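Local structure of L-2,4-diaminobutyric acid acetyltransferase (Geobacillus sp., 6SLL) at residues E123-S129 against E166-V172; A103-T108 against L136-Y140; W33-R37 against Q90-A94. The protein catalyses acetyl transfer from acetyl coenzyme A to L-2,4-diaminobutyric acid, a step in the biosynthesis of the chemical chaperone ectoine. All coordinates share one frame; numbering follows the deposited sequence.

From the N terminus, the chain passes through helix 29-39 and reaches strand 85-93, where contact 3 sets that helix against the strand and closes a loop that includes helix 47-56 and strands 62-66 and 69-78. Only then do the other two begin. Helix 102-112 opens contact 2 and strand 121-125 opens contact 1. Helix 131-144 closes contact 2, joining the two helices, before strand 168-173 pairs with 121-125 and closes contact 1, so these two cross. Contact 3 precedes both in series. Phe137 of contact 2 packs on Thr124 and Val126 of contact 1 and on Val91 of contact 3. Contacts 1 and 3 both reach the diaminobutyrate; contacts 2 and 3 both hold coenzyme A.

Contact 1 of 3, residues E123-S129 against E166-V172; sequences ETTVSPS and EDEPLFV. With DAB (2,4-diaminobutyric acid), chain G.
In the substrate pocket of this GNAT fold, Thr125 and Glu168 meet at the end of an antiparallel strand pair. Thr125 OG1 donates to Glu168 OE1 at 2.6 Å, coming from above the carboxylate plane. Tyr48 OH of the second subunit also bonds Thr125 OG1. A bend in the Glu168 chain (chi2 -81°) turns its carboxylate toward the ligand. There Glu168 OE2 accepts a hydrogen bond from the substrate's alpha-amine, DAB N, at 2.7 Å. The other end of the substrate is held by backbone, with DAB ND giving a bond of 2.9 Å to Thr125 O. Water 1 accepts from Ser127 N and donates to Glu168 OE1. With an alanine in place of Glu168, DAB N would probably be left without this acidic partner, and Thr125 OG1 and water 1 would lose the oxygen they donate to.

Away from the pocket the two strands pair by backbone hydrogen bonds. Thr124 and Phe171 form a hydrogen-bonded pair, with Phe171 N to Thr124 O at 2.8 Å. Val126 N continues the ladder to Pro169 O. Val126 lays its CG2 over one face of the Phe171 ring, while Val126 CB comes to 3.7 Å from Phe171 CE1. Thr124 and Phe171 face the side where helix 131-144 packs. Beyond the strands, Glu166 reaches the loop that follows strand 121-125: Ser129 N meets the syn lone pair of Glu166 OE2 at 2.7 Å.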
loop_
_atom_site.group_PDB
_atom_site.type_symbol
_atom_site.label_atom_id
_atom_site.label_comp_id
_atom_site.label_asym_id
_atom_site.label_seq_id
_atom_site.Cartn_x
_atom_site.Cartn_y
_atom_site.Cartn_z
ATOM N N GLU B 123 -14.092 -5.631 -1.543
ATOM C CA GLU B 123 -14.270 -4.190 -1.671
ATOM C C GLU B 123 -13.405 -3.639 -2.745
ATOM O O GLU B 123 -12.208 -4.090 -2.744
ATOM C CB GLU B 123 -14.002 -3.461 -0.273
ATOM C CG GLU B 123 -15.133 -3.607 0.712
ATOM C CD GLU B 123 -14.947 -2.978 2.007
ATOM O OE1 GLU B 123 -15.777 -3.244 2.929
ATOM O OE2 GLU B 123 -13.976 -2.179 2.240
ATOM N N THR B 124 -13.847 -2.687 -3.532
ATOM C CA THR B 124 -13.013 -2.036 -4.547
ATOM C C THR B 124 -13.705 -0.724 -4.878
ATOM O O THR B 124 -14.905 -0.652 -4.711
ATOM C CB THR B 124 -12.815 -2.943 -5.761
ATOM O OG1 THR B 124 -11.753 -2.468 -6.545
ATOM C CG2 THR B 124 -14.056 -3.091 -6.591
ATOM N N THR B 125 -12.954 0.225 -5.384
ATOM C CA THR B 125 -13.655 1.425 -5.877
ATOM C C THR B 125 -13.514 1.493 -7.389
ATOM O O THR B 125 -12.493 1.095 -7.969
ATOM C CB THR B 125 -13.109 2.701 -5.222
ATOM O OG1 THR B 125 -11.786 3.030 -5.674
ATOM C CG2 THR B 125 -13.192 2.689 -3.757
ATOM N N VAL B 126 -14.593 1.995 -8.049
ATOM C CA VAL B 126 -14.578 2.005 -9.500
ATOM C C VAL B 126 -15.200 3.355 -9.978
ATOM O O VAL B 126 -16.423 3.533 -9.809
ATOM C CB VAL B 126 -15.342 0.848 -10.113
ATOM C CG1 VAL B 126 -15.096 0.881 -11.632
ATOM C CG2 VAL B 126 -14.929 -0.477 -9.568
ATOM N N SER B 127 -14.498 4.143 -10.652
ATOM C CA SER B 127 -15.066 5.342 -10.970
ATOM C C SER B 127 -16.021 5.209 -12.089
ATOM O O SER B 127 -16.204 4.115 -12.760
ATOM C CB SER B 127 -13.947 6.280 -11.360
ATOM O OG SER B 127 -12.898 6.712 -10.304
ATOM N N PRO B 128 -16.555 6.367 -12.444
ATOM C CA PRO B 128 -17.434 6.275 -13.680
ATOM C C PRO B 128 -16.848 6.077 -15.028
ATOM O O PRO B 128 -17.272 5.400 -15.865
ATOM C CB PRO B 128 -18.296 7.496 -13.587
ATOM C CG PRO B 128 -18.380 7.851 -12.101
ATOM C CD PRO B 128 -16.973 7.460 -11.547
ATOM N N SER B 129 -15.640 6.593 -15.220
ATOM C CA SER B 129 -14.959 6.362 -16.518
ATOM C C SER B 129 -14.299 5.035 -16.697
ATOM O O SER B 129 -13.924 4.674 -17.831
ATOM C CB SER B 129 -13.964 7.389 -16.818
ATOM O OG SER B 129 -12.810 7.106 -16.203
ATOM N N GLU B 166 -12.020 11.891 -10.565
ATOM C CA GLU B 166 -13.325 11.365 -10.502
ATOM C C GLU B 166 -13.711 10.843 -9.104
ATOM O O GLU B 166 -12.800 10.489 -8.318
ATOM C CB GLU B 166 -13.639 10.268 -11.500
ATOM C CG GLU B 166 -13.591 10.665 -13.005
ATOM C CD GLU B 166 -13.749 9.299 -13.787
ATOM O OE1 GLU B 166 -12.771 8.798 -14.427
ATOM O OE2 GLU B 166 -14.960 8.788 -13.870
ATOM N N ASP B 167 -14.985 10.766 -8.794
ATOM C CA ASP B 167 -15.414 10.019 -7.644
ATOM C C ASP B 167 -14.935 8.566 -7.752
ATOM O O ASP B 167 -14.824 7.971 -8.794
ATOM C CB ASP B 167 -16.957 9.937 -7.535
ATOM C CG ASP B 167 -17.678 11.293 -7.290
ATOM O OD1 ASP B 167 -17.043 12.179 -6.787
ATOM O OD2 ASP B 167 -18.844 11.383 -7.676
ATOM N N GLU B 168 -14.739 7.978 -6.551
ATOM C CA GLU B 168 -14.299 6.556 -6.386
ATOM C C GLU B 168 -15.358 5.853 -5.503
ATOM O O GLU B 168 -15.076 5.580 -4.340
ATOM C CB GLU B 168 -12.934 6.504 -5.743
ATOM C CG GLU B 168 -11.833 6.952 -6.684
ATOM C CD GLU B 168 -11.343 5.928 -7.684
ATOM O OE1 GLU B 168 -11.812 4.762 -7.668
ATOM O OE2 GLU B 168 -10.434 6.294 -8.467
ATOM N N PRO B 169 -16.537 5.553 -6.018
ATOM C CA PRO B 169 -17.553 4.898 -5.198
ATOM C C PRO B 169 -17.082 3.486 -4.831
ATOM O O PRO B 169 -16.379 2.798 -5.589
ATOM C CB PRO B 169 -18.753 4.837 -6.090
ATOM C CG PRO B 169 -18.208 5.085 -7.410
ATOM C CD PRO B 169 -17.009 5.842 -7.365
ATOM N N LEU B 170 -17.511 3.044 -3.656
ATOM C CA LEU B 170 -17.138 1.724 -3.100
ATOM C C LEU B 170 -18.112 0.649 -3.462
ATOM O O LEU B 170 -19.303 0.744 -3.154
ATOM C CB LEU B 170 -17.012 1.832 -1.556
ATOM C CG LEU B 170 -16.560 0.618 -0.851
ATOM C CD1 LEU B 170 -15.101 0.277 -1.167
ATOM C CD2 LEU B 170 -16.789 0.760 0.653
ATOM N N PHE B 171 -17.615 -0.382 -4.138
ATOM C CA PHE B 171 -18.385 -1.573 -4.447
ATOM C C PHE B 171 -18.066 -2.545 -3.391
ATOM O O PHE B 171 -16.913 -2.842 -3.057
ATOM C CB PHE B 171 -17.955 -2.117 -5.834
ATOM C CG PHE B 171 -18.474 -1.323 -7.016
ATOM C CD1 PHE B 171 -18.085 0.004 -7.221
ATOM C CD2 PHE B 171 -19.367 -1.885 -7.874
ATOM C CE1 PHE B 171 -18.571 0.771 -8.269
ATOM C CE2 PHE B 171 -19.804 -1.113 -8.979
ATOM C CZ PHE B 171 -19.546 0.253 -9.043
ATOM N N VAL B 172 -19.088 -3.178 -2.837
ATOM C CA VAL B 172 -19.008 -4.265 -1.835
ATOM C C VAL B 172 -19.668 -5.497 -2.461
ATOM O O VAL B 172 -20.920 -5.454 -2.700
ATOM C CB VAL B 172 -19.641 -3.933 -0.487
ATOM C CG1 VAL B 172 -19.519 -5.108 0.500
ATOM C CG2 VAL B 172 -18.973 -2.694 0.094
HETATM N N DAB G . -8.101 4.990 -9.100
HETATM C CA DAB G . -7.631 4.155 -7.954
HETATM C C DAB G . -6.238 3.664 -8.286
HETATM O O DAB G . -5.603 3.199 -7.347
HETATM C CB DAB G . -8.589 2.993 -7.669
HETATM C CG DAB G . -8.628 1.921 -8.712
HETATM N ND DAB G . -9.592 0.860 -8.291
HETATM O OXT DAB G . -5.819 3.717 -9.436
HETATM O O HOH W 1 -11.531 3.583 -10.094
#

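Contact 2 of 3, residues A103-T108 against L136-Y140; sequences AKAMLT and LFLGY. With COA (coenzyme A), chain F.
Leu107 lays its CD2 methyl over one face of the Tyr140 ring. This is a CH-pi contact, with Leu107 CD2 4.1 Å from the centroid of the Tyr140 ring and 26° off its normal. The methyl sits toward the CG side of the ring, 3.7 Å from Tyr140 CG. Leu107 CG stands anti to the backbone N (chi1 177°), which carries the branch out between the helices. The same methyl also touches the Phe137 ring, with Leu107 CD2 to Phe137 CE1 at 4.0 Å. Thr108 OG1 lies at the edge of the Tyr140 ring, near its plane.

One turn back, Leu136 takes over. Its CD2 meets Ala103 CB, and Leu136 CD1 lies 3.7 Å from Lys104 N. This is the start of helix 102-112, where the R/Q-x-x-G-x-G/A signature of GNAT enzymes cradles the cofactor pyrophosphate. Ala103 N bonds coenzyme A atom O4A at 2.9 Å. Lys104 N bonds O2A of the other phosphate. Lys104 bends at chi3, and its NZ reaches coenzyme A atom O7A on the 3'-phosphate at 2.8 Å; Glu143 forms a salt bridge with the same amine.

The short helix axes cross at 57°. Helices 102-112 and 131-144 both lean on strand 85-93, through Ala103 on Val93 and Phe137 on Val88 and Val91. Phe137 also touches Ile173 on strand 168-173.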
loop_
_atom_site.group_PDB
_atom_site.type_symbol
_atom_site.label_atom_id
_atom_site.label_comp_id
_atom_site.label_asym_id
_atom_site.label_seq_id
_atom_site.Cartn_x
_atom_site.Cartn_y
_atom_site.Cartn_z
ATOM N N ALA B 103 -8.408 -10.096 -17.350
ATOM C CA ALA B 103 -8.782 -9.587 -16.041
ATOM C C ALA B 103 -9.730 -10.552 -15.312
ATOM O O ALA B 103 -9.554 -10.770 -14.093
ATOM C CB ALA B 103 -9.440 -8.206 -16.139
ATOM N N LYS B 104 -10.691 -11.141 -16.019
ATOM C CA LYS B 104 -11.587 -12.078 -15.381
ATOM C C LYS B 104 -10.791 -13.271 -14.852
ATOM O O LYS B 104 -11.063 -13.749 -13.755
ATOM C CB LYS B 104 -12.614 -12.528 -16.362
ATOM C CG LYS B 104 -13.667 -13.455 -15.860
ATOM C CD LYS B 104 -14.651 -13.886 -16.967
ATOM C CE LYS B 104 -15.482 -12.759 -17.498
ATOM N NZ LYS B 104 -16.728 -13.308 -18.203
ATOM N N ALA B 105 -9.832 -13.741 -15.595
ATOM C CA ALA B 105 -9.007 -14.889 -15.172
ATOM C C ALA B 105 -8.140 -14.478 -13.989
ATOM O O ALA B 105 -7.948 -15.320 -13.070
ATOM C CB ALA B 105 -8.141 -15.421 -16.306
ATOM N N MET B 106 -7.606 -13.274 -13.957
ATOM C CA MET B 106 -6.811 -12.886 -12.822
ATOM C C MET B 106 -7.664 -12.798 -11.555
ATOM O O MET B 106 -7.231 -13.188 -10.477
ATOM C CB MET B 106 -6.173 -11.485 -13.020
ATOM C CG MET B 106 -5.011 -11.462 -13.995
ATOM S SD MET B 106 -4.052 -9.946 -13.966
ATOM C CE MET B 106 -5.269 -8.753 -14.530
ATOM N N LEU B 107 -8.897 -12.248 -11.680
ATOM C CA LEU B 107 -9.737 -12.061 -10.508
ATOM C C LEU B 107 -10.196 -13.404 -10.005
ATOM O O LEU B 107 -10.140 -13.710 -8.784
ATOM C CB LEU B 107 -10.939 -11.168 -10.872
ATOM C CG LEU B 107 -11.971 -10.918 -9.789
ATOM C CD1 LEU B 107 -11.330 -10.348 -8.504
ATOM C CD2 LEU B 107 -13.072 -10.001 -10.261
ATOM N N THR B 108 -10.647 -14.303 -10.876
ATOM C CA THR B 108 -11.092 -15.640 -10.476
ATOM C C THR B 108 -9.872 -16.337 -9.865
ATOM O O THR B 108 -9.966 -17.003 -8.779
ATOM C CB THR B 108 -11.581 -16.415 -11.714
ATOM O OG1 THR B 108 -12.758 -15.762 -12.166
ATOM C CG2 THR B 108 -11.839 -17.886 -11.424
ATOM N N LEU B 136 -16.274 -5.870 -15.168
ATOM C CA LEU B 136 -15.483 -6.950 -14.573
ATOM C C LEU B 136 -16.089 -7.349 -13.252
ATOM O O LEU B 136 -16.346 -8.530 -12.946
ATOM C CB LEU B 136 -14.073 -6.483 -14.401
ATOM C CG LEU B 136 -13.181 -7.438 -13.630
ATOM C CD1 LEU B 136 -12.966 -8.736 -14.373
ATOM C CD2 LEU B 136 -11.870 -6.721 -13.380
ATOM N N PHE B 137 -16.284 -6.339 -12.343
ATOM C CA PHE B 137 -16.654 -6.665 -10.981
ATOM C C PHE B 137 -18.157 -7.039 -10.905
ATOM O O PHE B 137 -18.503 -7.984 -10.176
ATOM C CB PHE B 137 -16.351 -5.526 -10.035
ATOM C CG PHE B 137 -14.883 -5.455 -9.758
ATOM C CD1 PHE B 137 -14.291 -6.351 -8.864
ATOM C CD2 PHE B 137 -14.112 -4.501 -10.322
ATOM C CE1 PHE B 137 -12.990 -6.332 -8.598
ATOM C CE2 PHE B 137 -12.733 -4.450 -10.040
ATOM C CZ PHE B 137 -12.209 -5.381 -9.209
ATOM N N LEU B 138 -19.039 -6.291 -11.594
ATOM C CA LEU B 138 -20.412 -6.654 -11.522
ATOM C C LEU B 138 -20.719 -7.949 -12.232
ATOM O O LEU B 138 -21.511 -8.778 -11.719
ATOM C CB LEU B 138 -21.303 -5.580 -12.060
ATOM C CG LEU B 138 -21.250 -4.239 -11.317
ATOM C CD1 LEU B 138 -22.128 -3.214 -12.025
ATOM C CD2 LEU B 138 -21.714 -4.417 -9.848
ATOM N N GLY B 139 -19.994 -8.246 -13.280
ATOM C CA GLY B 139 -20.084 -9.585 -13.960
ATOM C C GLY B 139 -19.632 -10.706 -13.099
ATOM O O GLY B 139 -20.187 -11.811 -13.070
ATOM N N TYR B 140 -18.544 -10.528 -12.342
ATOM C CA TYR B 140 -18.087 -11.549 -11.386
ATOM C C TYR B 140 -19.165 -11.841 -10.376
ATOM O O TYR B 140 -19.470 -13.048 -10.110
ATOM C CB TYR B 140 -16.790 -11.032 -10.725
ATOM C CG TYR B 140 -16.157 -12.028 -9.790
ATOM C CD1 TYR B 140 -15.557 -13.141 -10.272
ATOM C CD2 TYR B 140 -16.139 -11.844 -8.490
ATOM C CE1 TYR B 140 -14.960 -14.043 -9.443
ATOM C CE2 TYR B 140 -15.629 -12.771 -7.628
ATOM C CZ TYR B 140 -15.022 -13.934 -8.087
ATOM O OH TYR B 140 -14.494 -14.813 -7.188
HETATM N N1A COA F . -16.179 -3.131 -23.992
HETATM C C2A COA F . -17.169 -3.902 -23.519
HETATM N N3A COA F . -17.107 -4.826 -22.557
HETATM C C4A COA F . -15.845 -4.982 -22.069
HETATM C C5A COA F . -14.759 -4.214 -22.468
HETATM C C6A COA F . -14.924 -3.236 -23.470
HETATM N N6A COA F . -13.980 -2.485 -23.956
HETATM N N7A COA F . -13.634 -4.688 -21.807
HETATM C C8A COA F . -14.057 -5.632 -20.981
HETATM N N9A COA F . -15.397 -5.802 -21.098
HETATM C C1B COA F . -16.179 -6.689 -20.353
HETATM C C2B COA F . -16.078 -8.133 -20.858
HETATM O O2B COA F . -16.983 -8.373 -21.883
HETATM C C3B COA F . -16.260 -8.864 -19.540
HETATM O O3B COA F . -17.698 -8.739 -19.171
HETATM P P3B COA F . -18.722 -9.985 -19.361
HETATM O O7A COA F . -18.203 -10.892 -18.224
HETATM O O8A COA F . -20.115 -9.342 -19.270
HETATM O O9A COA F . -18.211 -10.936 -20.558
HETATM C C4B COA F . -15.549 -7.976 -18.555
HETATM O O4B COA F . -15.657 -6.655 -19.024
HETATM C C5B COA F . -14.142 -8.519 -18.291
HETATM O O5B COA F . -13.424 -8.645 -19.542
HETATM P P1A COA F . -11.888 -9.050 -19.620
HETATM O O1A COA F . -11.589 -9.381 -21.026
HETATM O O2A COA F . -11.537 -10.017 -18.554
HETATM O O3A COA F . -11.239 -7.616 -19.271
HETATM P P2A COA F . -9.769 -7.109 -19.703
HETATM O O4A COA F . -8.781 -8.202 -19.561
HETATM O O5A COA F . -9.867 -6.436 -21.035
HETATM O O6A COA F . -9.463 -6.068 -18.585
HETATM C CBP COA F . -9.695 -3.936 -17.489
HETATM C CCP COA F . -10.426 -5.118 -18.069
HETATM C CDP COA F . -10.738 -3.064 -16.728
HETATM C CEP COA F . -8.652 -4.407 -16.542
HETATM C CAP COA F . -9.060 -3.168 -18.695
HETATM O OAP COA F . -10.142 -2.624 -19.497
HETATM C C9P COA F . -8.126 -2.062 -18.347
HETATM O O9P COA F . -7.026 -2.219 -17.787
HETATM N N8P COA F . -8.597 -0.838 -18.707
HETATM C C7P COA F . -7.988 0.391 -18.563
HETATM C C6P COA F . -8.411 1.401 -19.750
HETATM C C5P COA F . -9.754 2.020 -19.549
HETATM O O5P COA F . -10.742 1.255 -19.266
HETATM N N4P COA F . -9.914 3.201 -19.761
HETATM C C3P COA F . -11.258 3.906 -19.629
HETATM C C2P COA F . -10.947 5.585 -19.781
HETATM S S1P COA F . -10.672 5.871 -21.503
#

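Contact 3 of 3, residues W33-R37 against Q90-A94; sequences WELIR and QVAVA. With COA (coenzyme A), chain F; DAB (2,4-diaminobutyric acid), chain G.
Gln90 starts the contact, its NE2 lying 4.0 Å from Ile36 CG2 on the helix. That atom has a polar task too. Gln90 NE2 donates to the substrate carboxylate atom DAB OXT at 3.0 Å, and its second bond goes to Asp43 O. Gln90 OE1 is taken by Tyr50 OH. Together these bonds fix the rotation of the amide, so its N-H side is presented to the substrate.

Val91 points away from the helix. Its CG1 comes to 3.9 Å from coenzyme A atom CEP, a methyl of the pantetheine arm.

Ala92 points back to the helix and is the meeting place of two side chains. Ile36 CD1 rests 3.7 Å from Ala92 CB. A turn at chi2 (-59°) brings that methyl in. Leu35 CD2 reaches the same Ala92 CB at 4.0 Å. The small methyl leaves room for both.

Val93 points away again. Its backbone takes up the cofactor: Val93 N donates to coenzyme A atom O9P at 3.0 Å, in a nearly straight bond of 169°. Such pairing of a central strand with the pantetheine is a hallmark of GNAT enzymes.

Ala94 ends the segment. Leu35 CD1 lies 3.9 Å from Ala94 CB, so the two methyls of Leu35 divide between Ala92 and Ala94.

The axes of the short segments 33-37 and 90-93 cross at 83°. Helix 29-39 packs on one face of the sheet, where Leu35 also touches Phe73 of strand 69-78 and Ile36 touches Tyr50 of helix 47-56. Helix 102-112 meets Val93 from the other face.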
loop_
_atom_site.group_PDB
_atom_site.type_symbol
_atom_site.label_atom_id
_atom_site.label_comp_id
_atom_site.label_asym_id
_atom_site.label_seq_id
_atom_site.Cartn_x
_atom_site.Cartn_y
_atom_site.Cartn_z
ATOM N N TRP B 33 4.937 -1.255 -12.460
ATOM C CA TRP B 33 4.821 0.179 -12.489
ATOM C C TRP B 33 4.607 0.667 -13.943
ATOM O O TRP B 33 3.766 1.519 -14.195
ATOM C CB TRP B 33 6.052 0.769 -11.820
ATOM C CG TRP B 33 6.110 2.283 -11.825
ATOM C CD1 TRP B 33 5.512 3.133 -10.960
ATOM C CD2 TRP B 33 6.804 3.105 -12.807
ATOM N NE1 TRP B 33 5.805 4.434 -11.302
ATOM C CE2 TRP B 33 6.597 4.445 -12.410
ATOM C CE3 TRP B 33 7.608 2.800 -13.890
ATOM C CZ2 TRP B 33 7.162 5.483 -13.084
ATOM C CZ3 TRP B 33 8.215 3.841 -14.550
ATOM C CH2 TRP B 33 7.971 5.159 -14.181
ATOM N N GLU B 34 5.450 0.134 -14.832
ATOM C CA GLU B 34 5.303 0.525 -16.248
ATOM C C GLU B 34 3.961 0.185 -16.818
ATOM O O GLU B 34 3.328 0.986 -17.565
ATOM C CB GLU B 34 6.419 -0.120 -17.080
ATOM C CG GLU B 34 7.809 0.485 -16.766
ATOM C CD GLU B 34 8.941 -0.188 -17.425
ATOM O OE1 GLU B 34 8.797 -1.365 -17.780
ATOM O OE2 GLU B 34 9.999 0.459 -17.562
ATOM N N LEU B 35 3.419 -1.018 -16.456
ATOM C CA LEU B 35 2.060 -1.399 -16.887
ATOM C C LEU B 35 1.011 -0.429 -16.392
ATOM O O LEU B 35 0.165 0.051 -17.135
ATOM C CB LEU B 35 1.729 -2.838 -16.419
ATOM C CG LEU B 35 0.354 -3.325 -16.678
ATOM C CD1 LEU B 35 0.205 -3.769 -18.111
ATOM C CD2 LEU B 35 -0.004 -4.530 -15.838
ATOM N N ILE B 36 1.087 -0.084 -15.087
ATOM C CA ILE B 36 0.124 0.869 -14.516
ATOM C C ILE B 36 0.274 2.218 -15.191
ATOM O O ILE B 36 -0.738 2.836 -15.582
ATOM C CB ILE B 36 0.295 0.978 -13.014
ATOM C CG1 ILE B 36 0.191 -0.369 -12.288
ATOM C CG2 ILE B 36 -0.647 2.008 -12.409
ATOM C CD1 ILE B 36 -1.085 -1.049 -12.506
ATOM N N ARG B 37 1.474 2.681 -15.354
ATOM C CA ARG B 37 1.576 3.975 -16.008
ATOM C C ARG B 37 1.079 4.013 -17.395
ATOM O O ARG B 37 0.394 5.009 -17.777
ATOM C CB ARG B 37 2.972 4.284 -16.123
ATOM C CG ARG B 37 3.262 5.488 -16.981
ATOM C CD ARG B 37 4.718 5.677 -17.388
ATOM N NE ARG B 37 5.078 4.589 -18.284
ATOM C CZ ARG B 37 6.348 4.159 -18.471
ATOM N NH1 ARG B 37 7.369 4.729 -17.884
ATOM N NH2 ARG B 37 6.550 3.065 -19.246
ATOM N N GLN B 90 -5.808 -2.193 -7.494
ATOM C CA GLN B 90 -5.692 -1.853 -8.926
ATOM C C GLN B 90 -5.798 -3.130 -9.751
ATOM O O GLN B 90 -5.153 -4.140 -9.420
ATOM C CB GLN B 90 -4.368 -1.120 -9.225
ATOM C CG GLN B 90 -4.301 0.236 -8.546
ATOM C CD GLN B 90 -3.071 1.031 -8.860
ATOM O OE1 GLN B 90 -1.956 0.557 -8.679
ATOM N NE2 GLN B 90 -3.263 2.233 -9.344
ATOM N N VAL B 91 -6.540 -3.038 -10.837
ATOM C CA VAL B 91 -6.594 -4.066 -11.873
ATOM C C VAL B 91 -6.190 -3.445 -13.171
ATOM O O VAL B 91 -6.866 -2.461 -13.579
ATOM C CB VAL B 91 -7.980 -4.740 -11.951
ATOM C CG1 VAL B 91 -7.996 -5.831 -12.965
ATOM C CG2 VAL B 91 -8.561 -5.140 -10.625
ATOM N N ALA B 92 -5.223 -3.989 -13.850
ATOM C CA ALA B 92 -4.765 -3.424 -15.146
ATOM C C ALA B 92 -4.497 -4.554 -16.126
ATOM O O ALA B 92 -3.855 -5.541 -15.736
ATOM C CB ALA B 92 -3.457 -2.649 -14.926
ATOM N N VAL B 93 -4.907 -4.344 -17.377
ATOM C CA VAL B 93 -4.474 -5.223 -18.462
ATOM C C VAL B 93 -3.951 -4.285 -19.550
ATOM O O VAL B 93 -4.557 -3.247 -19.893
ATOM C CB VAL B 93 -5.638 -6.108 -18.938
ATOM C CG1 VAL B 93 -5.318 -6.846 -20.234
ATOM C CG2 VAL B 93 -6.040 -7.100 -17.839
ATOM N N ALA B 94 -2.821 -4.638 -20.141
ATOM C CA ALA B 94 -2.204 -3.870 -21.219
ATOM C C ALA B 94 -3.203 -3.737 -22.360
ATOM O O ALA B 94 -3.903 -4.681 -22.728
ATOM C CB ALA B 94 -0.959 -4.600 -21.705
HETATM N N1A COA F . -16.179 -3.131 -23.992
HETATM C C2A COA F . -17.169 -3.902 -23.519
HETATM N N3A COA F . -17.107 -4.826 -22.557
HETATM C C4A COA F . -15.845 -4.982 -22.069
HETATM C C5A COA F . -14.759 -4.214 -22.468
HETATM C C6A COA F . -14.924 -3.236 -23.470
HETATM N N6A COA F . -13.980 -2.485 -23.956
HETATM N N7A COA F . -13.634 -4.688 -21.807
HETATM C C8A COA F . -14.057 -5.632 -20.981
HETATM N N9A COA F . -15.397 -5.802 -21.098
HETATM C C1B COA F . -16.179 -6.689 -20.353
HETATM C C2B COA F . -16.078 -8.133 -20.858
HETATM O O2B COA F . -16.983 -8.373 -21.883
HETATM C C3B COA F . -16.260 -8.864 -19.540
HETATM O O3B COA F . -17.698 -8.739 -19.171
HETATM P P3B COA F . -18.722 -9.985 -19.361
HETATM O O7A COA F . -18.203 -10.892 -18.224
HETATM O O8A COA F . -20.115 -9.342 -19.270
HETATM O O9A COA F . -18.211 -10.936 -20.558
HETATM C C4B COA F . -15.549 -7.976 -18.555
HETATM O O4B COA F . -15.657 -6.655 -19.024
HETATM C C5B COA F . -14.142 -8.519 -18.291
HETATM O O5B COA F . -13.424 -8.645 -19.542
HETATM P P1A COA F . -11.888 -9.050 -19.620
HETATM O O1A COA F . -11.589 -9.381 -21.026
HETATM O O2A COA F . -11.537 -10.017 -18.554
HETATM O O3A COA F . -11.239 -7.616 -19.271
HETATM P P2A COA F . -9.769 -7.109 -19.703
HETATM O O4A COA F . -8.781 -8.202 -19.561
HETATM O O5A COA F . -9.867 -6.436 -21.035
HETATM O O6A COA F . -9.463 -6.068 -18.585
HETATM C CBP COA F . -9.695 -3.936 -17.489
HETATM C CCP COA F . -10.426 -5.118 -18.069
HETATM C CDP COA F . -10.738 -3.064 -16.728
HETATM C CEP COA F . -8.652 -4.407 -16.542
HETATM C CAP COA F . -9.060 -3.168 -18.695
HETATM O OAP COA F . -10.142 -2.624 -19.497
HETATM C C9P COA F . -8.126 -2.062 -18.347
HETATM O O9P COA F . -7.026 -2.219 -17.787
HETATM N N8P COA F . -8.597 -0.838 -18.707
HETATM C C7P COA F . -7.988 0.391 -18.563
HETATM C C6P COA F . -8.411 1.401 -19.750
HETATM C C5P COA F . -9.754 2.020 -19.549
HETATM O O5P COA F . -10.742 1.255 -19.266
HETATM N N4P COA F . -9.914 3.201 -19.761
HETATM C C3P COA F . -11.258 3.906 -19.629
HETATM C C2P COA F . -10.947 5.585 -19.781
HETATM S S1P COA F . -10.672 5.871 -21.503
HETATM N N DAB G . -8.101 4.990 -9.100
HETATM C CA DAB G . -7.631 4.155 -7.954
HETATM C C DAB G . -6.238 3.664 -8.286
HETATM O O DAB G . -5.603 3.199 -7.347
HETATM C CB DAB G . -8.589 2.993 -7.669
HETATM C CG DAB G . -8.628 1.921 -8.712
HETATM N ND DAB G . -9.592 0.860 -8.291
HETATM O OXT DAB G . -5.819 3.717 -9.436
#